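Breast cancer anti-estrogen resistance protein 1 (Mus musculus, PDB 5W93) acts as a docking protein that coordinates tyrosine kinase-based signalling in cell adhesion, and through its C-terminal domain binds the LD1 motif of paxillin. Local coordinates at residues R8-L11 with L12-E16; T97-A100 with A101-P105; A109-D112 with M113-R116; R128-L131 with G132-A135. The protein carries 2 engineered substitutions. All blocks are in the same frame, centred on the assembly; numbering follows the deposited sequence.

Contact 1. Residues R8-L11 with L12-E16; sequences RQLL and LFYLE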
loop_
_atom_site.group_PDB
_atom_site.type_symbol
_atom_site.label_atom_id
_atom_site.label_comp_id
_atom_site.label_asym_id
_atom_site.label_seq_id
_atom_site.Cartn_x
_atom_site.Cartn_y
_atom_site.Cartn_z
ATOM N N ARG A 8 -15.771 -14.754 -10.765
ATOM C CA ARG A 8 -14.937 -15.723 -10.052
ATOM C C ARG A 8 -13.564 -15.874 -10.693
ATOM O O ARG A 8 -12.542 -15.925 -10.002
ATOM C CB ARG A 8 -15.610 -17.102 -9.979
ATOM C CG ARG A 8 -14.701 -18.154 -9.332
ATOM C CD ARG A 8 -15.391 -19.502 -9.078
ATOM N NE ARG A 8 -16.700 -19.326 -8.461
ATOM C CZ ARG A 8 -16.893 -18.980 -7.193
ATOM N NH1 ARG A 8 -15.857 -18.773 -6.392
ATOM N NH2 ARG A 8 -18.128 -18.842 -6.725
ATOM N N GLN A 9 -13.544 -15.955 -12.016
ATOM C CA GLN A 9 -12.287 -16.089 -12.741
ATOM C C GLN A 9 -11.417 -14.842 -12.583
ATOM O O GLN A 9 -10.207 -14.929 -12.395
ATOM C CB GLN A 9 -12.568 -16.366 -14.213
ATOM C CG GLN A 9 -13.188 -17.742 -14.418
ATOM C CD GLN A 9 -12.283 -18.813 -13.852
ATOM O OE1 GLN A 9 -11.150 -18.983 -14.316
ATOM N NE2 GLN A 9 -12.756 -19.518 -12.822
ATOM N N LEU A 10 -12.051 -13.683 -12.667
ATOM C CA LEU A 10 -11.336 -12.435 -12.488
ATOM C C LEU A 10 -10.711 -12.373 -11.083
ATOM O O LEU A 10 -9.547 -11.996 -10.913
ATOM C CB LEU A 10 -12.295 -11.275 -12.719
ATOM C CG LEU A 10 -11.730 -9.887 -12.942
ATOM C CD1 LEU A 10 -10.845 -9.868 -14.183
ATOM C CD2 LEU A 10 -12.890 -8.910 -13.068
ATOM N N LEU A 11 -11.495 -12.762 -10.082
ATOM C CA LEU A 11 -11.047 -12.683 -8.700
ATOM C C LEU A 11 -9.909 -13.664 -8.430
ATOM O O LEU A 11 -8.937 -13.299 -7.776
ATOM C CB LEU A 11 -12.212 -12.933 -7.738
ATOM C CG LEU A 11 -13.224 -11.790 -7.597
ATOM C CD1 LEU A 11 -14.473 -12.231 -6.841
ATOM C CD2 LEU A 11 -12.578 -10.594 -6.886
ATOM N N LEU A 12 -10.023 -14.901 -8.926
ATOM C CA LEU A 12 -8.959 -15.882 -8.718
ATOM C C LEU A 12 -7.664 -15.419 -9.366
ATOM O O LEU A 12 -6.592 -15.544 -8.777
ATOM C CB LEU A 12 -9.346 -17.262 -9.271
ATOM C CG LEU A 12 -10.403 -18.025 -8.478
ATOM C CD1 LEU A 12 -10.824 -19.296 -9.236
ATOM C CD2 LEU A 12 -9.884 -18.358 -7.078
ATOM N N PHE A 13 -7.769 -14.881 -10.577
ATOM C CA PHE A 13 -6.611 -14.346 -11.271
ATOM C C PHE A 13 -5.948 -13.194 -10.478
ATOM O O PHE A 13 -4.735 -13.193 -10.257
ATOM C CB PHE A 13 -7.012 -13.848 -12.660
ATOM C CG PHE A 13 -5.862 -13.309 -13.453
ATOM C CD1 PHE A 13 -4.995 -14.176 -14.110
ATOM C CD2 PHE A 13 -5.651 -11.947 -13.557
ATOM C CE1 PHE A 13 -3.935 -13.691 -14.839
ATOM C CE2 PHE A 13 -4.587 -11.452 -14.283
ATOM C CZ PHE A 13 -3.726 -12.331 -14.924
ATOM N N TYR A 14 -6.729 -12.210 -10.061
ATOM C CA TYR A 14 -6.099 -11.073 -9.393
ATOM C C TYR A 14 -5.706 -11.379 -7.947
ATOM O O TYR A 14 -4.817 -10.721 -7.405
ATOM C CB TYR A 14 -6.983 -9.827 -9.493
ATOM C CG TYR A 14 -6.738 -9.178 -10.837
ATOM C CD1 TYR A 14 -5.541 -8.527 -11.098
ATOM C CD2 TYR A 14 -7.659 -9.286 -11.864
ATOM C CE1 TYR A 14 -5.288 -7.962 -12.339
ATOM C CE2 TYR A 14 -7.412 -8.729 -13.116
ATOM C CZ TYR A 14 -6.228 -8.071 -13.346
ATOM O OH TYR A 14 -5.991 -7.511 -14.589
ATOM N N LEU A 15 -6.313 -12.404 -7.348
ATOM C CA LEU A 15 -5.832 -12.923 -6.061
ATOM C C LEU A 15 -4.391 -13.406 -6.211
ATOM O O LEU A 15 -3.535 -13.122 -5.387
ATOM C CB LEU A 15 -6.718 -14.068 -5.553
ATOM C CG LEU A 15 -6.262 -14.791 -4.277
ATOM C CD1 LEU A 15 -6.135 -13.803 -3.103
ATOM C CD2 LEU A 15 -7.220 -15.929 -3.902
ATOM N N GLU A 16 -4.136 -14.154 -7.279
ATOM C CA GLU A 16 -2.792 -14.636 -7.561
ATOM C C GLU A 16 -1.807 -13.478 -7.753
ATOM O O GLU A 16 -0.684 -13.527 -7.246
ATOM C CB GLU A 16 -2.814 -15.554 -8.794
ATOM C CG GLU A 16 -1.448 -15.919 -9.334
ATOM C CD GLU A 16 -0.895 -14.865 -10.282
ATOM O OE1 GLU A 16 -1.595 -14.515 -11.266
ATOM O OE2 GLU A 16 0.226 -14.373 -10.021
#
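Leu-10 and Tyr-14 meet through their first torsions: Leu-10 sets CG opposite its backbone N (chi1 -164°), beside its carbonyl, and Tyr-14 sets CG beside its own N (chi1 -83°). One turn of helix 5-37, the first helix of the four-helix bundle formed by this C-terminal domain of p130Cas, thus carries an i to i+4 pair. CD1 of Leu-10 touches CE2 of Tyr-14 at 3.8 Å, arriving at the edge of the ring and in its plane rather than over a face. One face is taken by Phe-13, whose CD2 stands 3.6 Å above the plane of the Tyr-14 ring, over its centre. The pair looks toward helix 42-69, where Leu-10 rests on Leu-66 and Gln-69, and Tyr-14 on Ile-62 and Thr-65.

Further round the helix, Arg-8 and Leu-12 run side by side in the same direction, CG of Arg-8 lying 4.0 Å from CD1 of Leu-12. That same CD1 has NE2 of Gln-9 at 4.1 Å, a looser brush on the exposed side. Buried Leu-11 points instead at the last helix, packing on Leu-131, Leu-134 and Ala-135. Underneath, four consecutive backbone bonds keep the turn regular, from Leu-12 N to Arg-8 O through Leu-15 N to Leu-11 O. The last is the shortest, at 2.8 Å, and Leu-15 also sets its CB 3.2 Å from that oxygen, O of Leu-11.

Contact 2. Residues T97-A100 with A101-P105; sequences TKAA and ALQYP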
loop_
_atom_site.group_PDB
_atom_site.type_symbol
_atom_site.label_atom_id
_atom_site.label_comp_id
_atom_site.label_asym_id
_atom_site.label_seq_id
_atom_site.Cartn_x
_atom_site.Cartn_y
_atom_site.Cartn_z
ATOM N N THR A 97 6.218 10.969 6.115
ATOM C CA THR A 97 7.624 10.827 5.753
ATOM C C THR A 97 8.268 12.209 5.598
ATOM O O THR A 97 9.384 12.455 6.092
ATOM C CB THR A 97 7.805 9.998 4.430
ATOM O OG1 THR A 97 7.255 8.688 4.609
ATOM C CG2 THR A 97 9.268 9.840 4.072
ATOM N N LYS A 98 7.572 13.104 4.909
ATOM C CA LYS A 98 8.065 14.460 4.749
ATOM C C LYS A 98 8.253 15.112 6.131
ATOM O O LYS A 98 9.265 15.755 6.396
ATOM C CB LYS A 98 7.107 15.292 3.884
ATOM C CG LYS A 98 7.147 14.946 2.388
ATOM C CD LYS A 98 6.428 16.000 1.531
ATOM C CE LYS A 98 4.938 16.022 1.767
ATOM N NZ LYS A 98 4.166 16.649 0.647
ATOM N N ALA A 99 7.287 14.903 7.008
ATOM C CA ALA A 99 7.337 15.503 8.348
ATOM C C ALA A 99 8.494 14.930 9.193
ATOM O O ALA A 99 9.165 15.664 9.928
ATOM C CB ALA A 99 6.021 15.304 9.048
ATOM N N ALA A 100 8.729 13.624 9.090
ATOM C CA ALA A 100 9.850 12.986 9.778
ATOM C C ALA A 100 11.207 13.488 9.275
ATOM O O ALA A 100 12.185 13.520 10.027
ATOM C CB ALA A 100 9.766 11.445 9.633
ATOM N N ALA A 101 11.264 13.863 8.002
ATOM C CA ALA A 101 12.486 14.394 7.411
ATOM C C ALA A 101 12.679 15.852 7.816
ATOM O O ALA A 101 13.760 16.247 8.239
ATOM C CB ALA A 101 12.456 14.272 5.894
ATOM N N LEU A 102 11.626 16.644 7.673
ATOM C CA LEU A 102 11.691 18.060 8.016
ATOM C C LEU A 102 12.042 18.282 9.486
ATOM O O LEU A 102 12.694 19.278 9.841
ATOM C CB LEU A 102 10.367 18.747 7.701
ATOM C CG LEU A 102 10.015 18.917 6.232
ATOM C CD1 LEU A 102 8.617 19.475 6.097
ATOM C CD2 LEU A 102 11.029 19.841 5.557
ATOM N N GLN A 103 11.608 17.361 10.342
ATOM C CA GLN A 103 11.798 17.524 11.775
ATOM C C GLN A 103 12.899 16.613 12.308
ATOM O O GLN A 103 13.040 16.450 13.517
ATOM C CB GLN A 103 10.486 17.254 12.513
ATOM C CG GLN A 103 9.334 18.135 12.055
ATOM C CD GLN A 103 7.988 17.663 12.590
ATOM O OE1 GLN A 103 7.912 17.048 13.652
ATOM N NE2 GLN A 103 6.923 17.942 11.851
ATOM N N TYR A 104 13.674 16.017 11.408
ATOM C CA TYR A 104 14.718 15.076 11.808
ATOM C C TYR A 104 15.799 15.756 12.667
ATOM O O TYR A 104 16.214 16.874 12.371
ATOM C CB TYR A 104 15.355 14.433 10.570
ATOM C CG TYR A 104 16.330 13.336 10.908
ATOM C CD1 TYR A 104 15.884 12.047 11.180
ATOM C CD2 TYR A 104 17.696 13.580 10.955
ATOM C CE1 TYR A 104 16.768 11.031 11.499
ATOM C CE2 TYR A 104 18.590 12.565 11.273
ATOM C CZ TYR A 104 18.117 11.297 11.548
ATOM O OH TYR A 104 18.999 10.287 11.860
ATOM N N PRO A 105 16.241 15.090 13.750
ATOM C CA PRO A 105 15.738 13.814 14.272
ATOM C C PRO A 105 14.594 14.021 15.251
ATOM O O PRO A 105 14.749 14.756 16.232
ATOM C CB PRO A 105 16.963 13.220 14.967
ATOM C CG PRO A 105 17.733 14.423 15.441
ATOM C CD PRO A 105 17.430 15.553 14.492
#
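Gln-103 lays its side chain back over the carbonyl of Ala-99, running toward the preceding turn rather than off the helix end. Its CG stands beside its own N (chi1 -57°) and the chain is extended from there, which brings CG to 3.3 Å from Ala-99 O and carries the amide NE2 to 4.0 Å from Ala-99 CB. The backbone shares the same oxygen: Gln-103 N bonds to Ala-99 O at 3.0 Å. Leu-102 leans the same way over the turn before, with CG 3.3 Å from Lys-98 O, the acceptor of its own N-H.

These are the closing turns of helix 73-102 in a four-helix bundle, and Gln-103 is where the helical backbone angles stop. Tyr-104 already leaves the helix. Its CB sits 3.3 Å from Ala-100 O, yet its N bonds to Ala-101 O, and the ring heads away from the 97-100 turn to Pro-42 and Phe-45 of helix 42-69. The peptide bond before Pro-105 is cis, and CB of Pro-105 lies 3.9 Å above the plane of the Tyr-104 ring, over its centre.

At the other end, Thr-97 OG1 bonds to Ile-93 O and to Ser-49 OG, facing the bundle. Outside the two segments, Lys-98 NZ makes a salt bridge to an acidic side chain of the bound paxillin peptide, and Thr-97 and Lys-98 both pack on apolar side chains of that peptide.

Contact 3. Residues A109-D112 with M113-R116; sequences AAQD and MVDR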
loop_
_atom_site.group_PDB
_atom_site.type_symbol
_atom_site.label_atom_id
_atom_site.label_comp_id
_atom_site.label_asym_id
_atom_site.label_seq_id
_atom_site.Cartn_x
_atom_site.Cartn_y
_atom_site.Cartn_z
ATOM N N ALA A 109 7.871 12.046 15.299
ATOM C CA ALA A 109 7.648 12.150 13.857
ATOM C C ALA A 109 7.906 10.804 13.199
ATOM O O ALA A 109 7.145 10.376 12.327
ATOM C CB ALA A 109 8.539 13.222 13.241
ATOM N N ALA A 110 8.972 10.132 13.625
ATOM C CA ALA A 110 9.314 8.848 13.038
ATOM C C ALA A 110 8.272 7.793 13.405
ATOM O O ALA A 110 7.950 6.931 12.593
ATOM C CB ALA A 110 10.705 8.406 13.475
ATOM N N GLN A 111 7.742 7.860 14.625
ATOM C CA GLN A 111 6.795 6.844 15.070
ATOM C C GLN A 111 5.463 7.021 14.340
ATOM O O GLN A 111 4.778 6.044 14.051
ATOM C CB GLN A 111 6.604 6.893 16.590
ATOM C CG GLN A 111 5.728 5.759 17.143
ATOM C CD GLN A 111 6.287 4.377 16.835
ATOM O OE1 GLN A 111 7.480 4.129 16.998
ATOM N NE2 GLN A 111 5.422 3.470 16.377
ATOM N N ASP A 112 5.111 8.264 14.034
ATOM C CA ASP A 112 3.943 8.552 13.204
ATOM C C ASP A 112 4.070 7.906 11.814
ATOM O O ASP A 112 3.148 7.264 11.321
ATOM C CB ASP A 112 3.761 10.054 13.037
ATOM C CG ASP A 112 3.181 10.731 14.275
ATOM O OD1 ASP A 112 2.803 10.037 15.249
ATOM O OD2 ASP A 112 3.091 11.978 14.245
ATOM N N MET A 113 5.228 8.098 11.199
ATOM C CA MET A 113 5.530 7.508 9.896
ATOM C C MET A 113 5.463 5.978 9.986
ATOM O O MET A 113 4.780 5.326 9.202
ATOM C CB MET A 113 6.907 7.995 9.426
ATOM C CG MET A 113 7.376 7.482 8.060
ATOM S SD MET A 113 9.046 8.066 7.674
ATOM C CE MET A 113 10.007 7.323 8.988
ATOM N N VAL A 114 6.160 5.411 10.968
ATOM C CA VAL A 114 6.134 3.972 11.204
ATOM C C VAL A 114 4.707 3.413 11.378
ATOM O O VAL A 114 4.395 2.310 10.892
ATOM C CB VAL A 114 6.985 3.620 12.445
ATOM C CG1 VAL A 114 6.661 2.226 12.970
ATOM C CG2 VAL A 114 8.458 3.755 12.111
ATOM N N ASP A 115 3.852 4.178 12.052
ATOM C CA ASP A 115 2.469 3.771 12.295
ATOM C C ASP A 115 1.652 3.719 11.001
ATOM O O ASP A 115 0.848 2.804 10.818
ATOM C CB ASP A 115 1.778 4.721 13.285
ATOM C CG ASP A 115 2.264 4.549 14.730
ATOM O OD1 ASP A 115 2.884 3.514 15.058
ATOM O OD2 ASP A 115 2.017 5.468 15.539
ATOM N N ARG A 116 1.827 4.707 10.121
ATOM C CA ARG A 116 1.099 4.698 8.849
ATOM C C ARG A 116 1.543 3.520 8.017
ATOM O O ARG A 116 0.726 2.893 7.363
ATOM C CB ARG A 116 1.302 5.974 8.029
ATOM C CG ARG A 116 0.885 7.247 8.720
ATOM C CD ARG A 116 -0.612 7.314 9.030
ATOM N NE ARG A 116 -0.826 8.448 9.927
ATOM C CZ ARG A 116 -1.102 9.689 9.530
ATOM N NH1 ARG A 116 -1.261 9.974 8.242
ATOM N NH2 ARG A 116 -1.247 10.645 10.433
HETATM O O HOH W 1 2.166 7.903 16.170
#
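Gln-111 NE2 donates to Asp-115 OD1 at 2.9 Å, linking two polar side chains one turn apart. The amide and carboxylate planes stand 59° apart, and the nitrogen reaches OD1 from above the carboxylate plane, 41° out of it. Gln-111 gets there by a bend at its second torsion (chi2 59°), which curls the amide forward along the helix. Beneath this bridge the backbone repeats the pairing, Asp-115 N bonding to Gln-111 O.

The other carboxylate oxygen looks toward Asp-112: a water lies between Asp-115 OD2 and Asp-112 OD1 and donates to both, though at 2.5 and 2.4 Å its exact position is doubtful. Those two oxygens, OD2 of Asp-115 and OD1 of Asp-112, bring like charges within 4.6 Å of each other, while Asp-115 OD1 has a long, weak ion pair to Lys-118 NZ.

All this decorates the outer side of helix 107-135, the last of a four-helix bundle. Val-114 forms the transition inward: CG1 passes 3.8 Å from Gln-111 NE2, and CG2 rests 3.3 Å from Ala-110 O. Val-114 packs on Val-36 of helix 5-37, and Met-113 goes deeper, meeting all three other helices through Phe-32 and Val-36, Phe-45 and Ser-49, and Thr-96 and Thr-97. The Arg-116 side chain touches Ile-93 and Thr-96 of helix 73-102, with CG 3.4 Å from Asp-112 O.

Contact 4. Residues R128-L131 with G132-A135; sequences RRVL and GQLA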
loop_
_atom_site.group_PDB
_atom_site.type_symbol
_atom_site.label_atom_id
_atom_site.label_comp_id
_atom_site.label_asym_id
_atom_site.label_seq_id
_atom_site.Cartn_x
_atom_site.Cartn_y
_atom_site.Cartn_z
ATOM N N ARG A 128 -6.058 -8.572 0.629
ATOM C CA ARG A 128 -5.788 -9.877 0.026
ATOM C C ARG A 128 -6.693 -10.962 0.618
ATOM O O ARG A 128 -7.224 -11.801 -0.107
ATOM C CB ARG A 128 -4.318 -10.253 0.205
ATOM C CG ARG A 128 -3.914 -11.464 -0.636
ATOM C CD ARG A 128 -3.122 -12.487 0.153
ATOM N NE ARG A 128 -3.973 -13.402 0.905
ATOM C CZ ARG A 128 -4.171 -13.337 2.217
ATOM N NH1 ARG A 128 -3.578 -12.389 2.934
ATOM N NH2 ARG A 128 -4.963 -14.222 2.814
ATOM N N ARG A 129 -6.879 -10.934 1.936
ATOM C CA ARG A 129 -7.772 -11.892 2.593
ATOM C C ARG A 129 -9.194 -11.806 2.025
ATOM O O ARG A 129 -9.816 -12.816 1.695
ATOM C CB ARG A 129 -7.791 -11.663 4.107
ATOM C CG ARG A 129 -8.212 -12.909 4.901
ATOM C CD ARG A 129 -8.296 -12.648 6.396
ATOM N NE ARG A 129 -9.681 -12.462 6.808
ATOM C CZ ARG A 129 -10.274 -11.280 6.930
ATOM N NH1 ARG A 129 -9.600 -10.167 6.686
ATOM N NH2 ARG A 129 -11.544 -11.212 7.301
ATOM N N VAL A 130 -9.703 -10.594 1.904
ATOM C CA VAL A 130 -11.026 -10.363 1.342
ATOM C C VAL A 130 -11.167 -10.835 -0.121
ATOM O O VAL A 130 -12.199 -11.405 -0.497
ATOM C CB VAL A 130 -11.374 -8.863 1.455
ATOM C CG1 VAL A 130 -12.540 -8.498 0.567
ATOM C CG2 VAL A 130 -11.650 -8.511 2.929
ATOM N N LEU A 131 -10.150 -10.602 -0.950
ATOM C CA LEU A 131 -10.162 -11.154 -2.314
ATOM C C LEU A 131 -10.320 -12.670 -2.311
ATOM O O LEU A 131 -11.041 -13.225 -3.131
ATOM C CB LEU A 131 -8.885 -10.797 -3.073
ATOM C CG LEU A 131 -8.667 -9.343 -3.467
ATOM C CD1 LEU A 131 -7.303 -9.194 -4.134
ATOM C CD2 LEU A 131 -9.791 -8.907 -4.398
ATOM N N GLY A 132 -9.632 -13.339 -1.392
ATOM C CA GLY A 132 -9.708 -14.790 -1.311
ATOM C C GLY A 132 -11.101 -15.233 -0.906
ATOM O O GLY A 132 -11.605 -16.248 -1.384
ATOM N N GLN A 133 -11.714 -14.458 -0.015
ATOM C CA GLN A 133 -13.082 -14.687 0.453
ATOM C C GLN A 133 -14.114 -14.415 -0.627
ATOM O O GLN A 133 -15.152 -15.083 -0.708
ATOM C CB GLN A 133 -13.396 -13.793 1.661
ATOM C CG GLN A 133 -12.886 -14.302 2.984
ATOM C CD GLN A 133 -13.323 -13.399 4.130
ATOM O OE1 GLN A 133 -13.732 -12.251 3.913
ATOM N NE2 GLN A 133 -13.252 -13.915 5.352
ATOM N N LEU A 134 -13.843 -13.411 -1.448
ATOM C CA LEU A 134 -14.764 -13.069 -2.515
ATOM C C LEU A 134 -14.664 -14.135 -3.591
ATOM O O LEU A 134 -15.666 -14.498 -4.206
ATOM C CB LEU A 134 -14.463 -11.676 -3.082
ATOM C CG LEU A 134 -14.859 -10.526 -2.141
ATOM C CD1 LEU A 134 -14.492 -9.173 -2.738
ATOM C CD2 LEU A 134 -16.344 -10.557 -1.809
ATOM N N ALA A 135 -13.456 -14.656 -3.791
ATOM C CA ALA A 135 -13.211 -15.611 -4.871
ATOM C C ALA A 135 -13.772 -16.980 -4.517
ATOM O O ALA A 135 -13.921 -17.850 -5.381
ATOM C CB ALA A 135 -11.717 -15.708 -5.177
#
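Val-130 and Leu-134 form the firm half of this turn, lying side by side and pointing the same way from helix 107-135, the final helix of the four-helix bundle. CG1 of Val-130 touches CD1 of Leu-134 at 3.9 Å. Leu-134 places its CG beside its own N (chi1 -73°), back over the previous turn, and this sets CG just 3.2 Å from Val-130 O. The same oxygen accepts the N-H of Leu-134 at 2.8 Å, so carbonyl, amide and apolar branches are gathered at one spot. Across the bundle, Gln-78 of helix 73-102 meets both side chains, and Tyr-82 adds to the packing on Val-130. Leu-131, buried like Val-130, reaches Val-79 of the same neighbour.

On the exposed flank Arg-129 and Gln-133 also run alongside one another, but without any comparable grip. NH2 of Arg-129 comes to 3.7 Å from NE2 of Gln-133, both of them donors, and the guanidinium and amide planes stand 69° apart; no hydrogen bond joins the two side chains. What holds this pair in step is the main chain, Gln-133 N bonding to Arg-129 O. Gly-132, on the far side of the Arg-129/Gln-133 strip from Val-130, adds no side chain; its N bonds to Arg-128 O.

Toward the first helix, Arg-128 leans on Glu-19 and Leu-22, and Ala-135 meets Leu-12. The backbone N of Ala-135 bonds to Leu-131 O, and its CB lies 3.3 Å from that same Leu-131 O.

Overall arrangement
The four contacts follow one another along the chain and gather at the two ends of a long four-helix bundle. Contacts 1 and 4, on the first and last helices (5-37 and 107-135), touch with centres 9 Å apart, bringing the two ends of the domain together. At the far end, contact 2 on helix 73-102 and contact 3 on helix 107-135 lie 10 Å apart between centres and pack through Ala-100 and Thr-97 against Ala-109 and Met-113. Contacts 3 and 4 share one helix, yet their centres are 29 Å apart; the centres of contacts 1 and 2 are 40 Å apart. The paxillin peptide meets contact 2, remote from the paired chain termini.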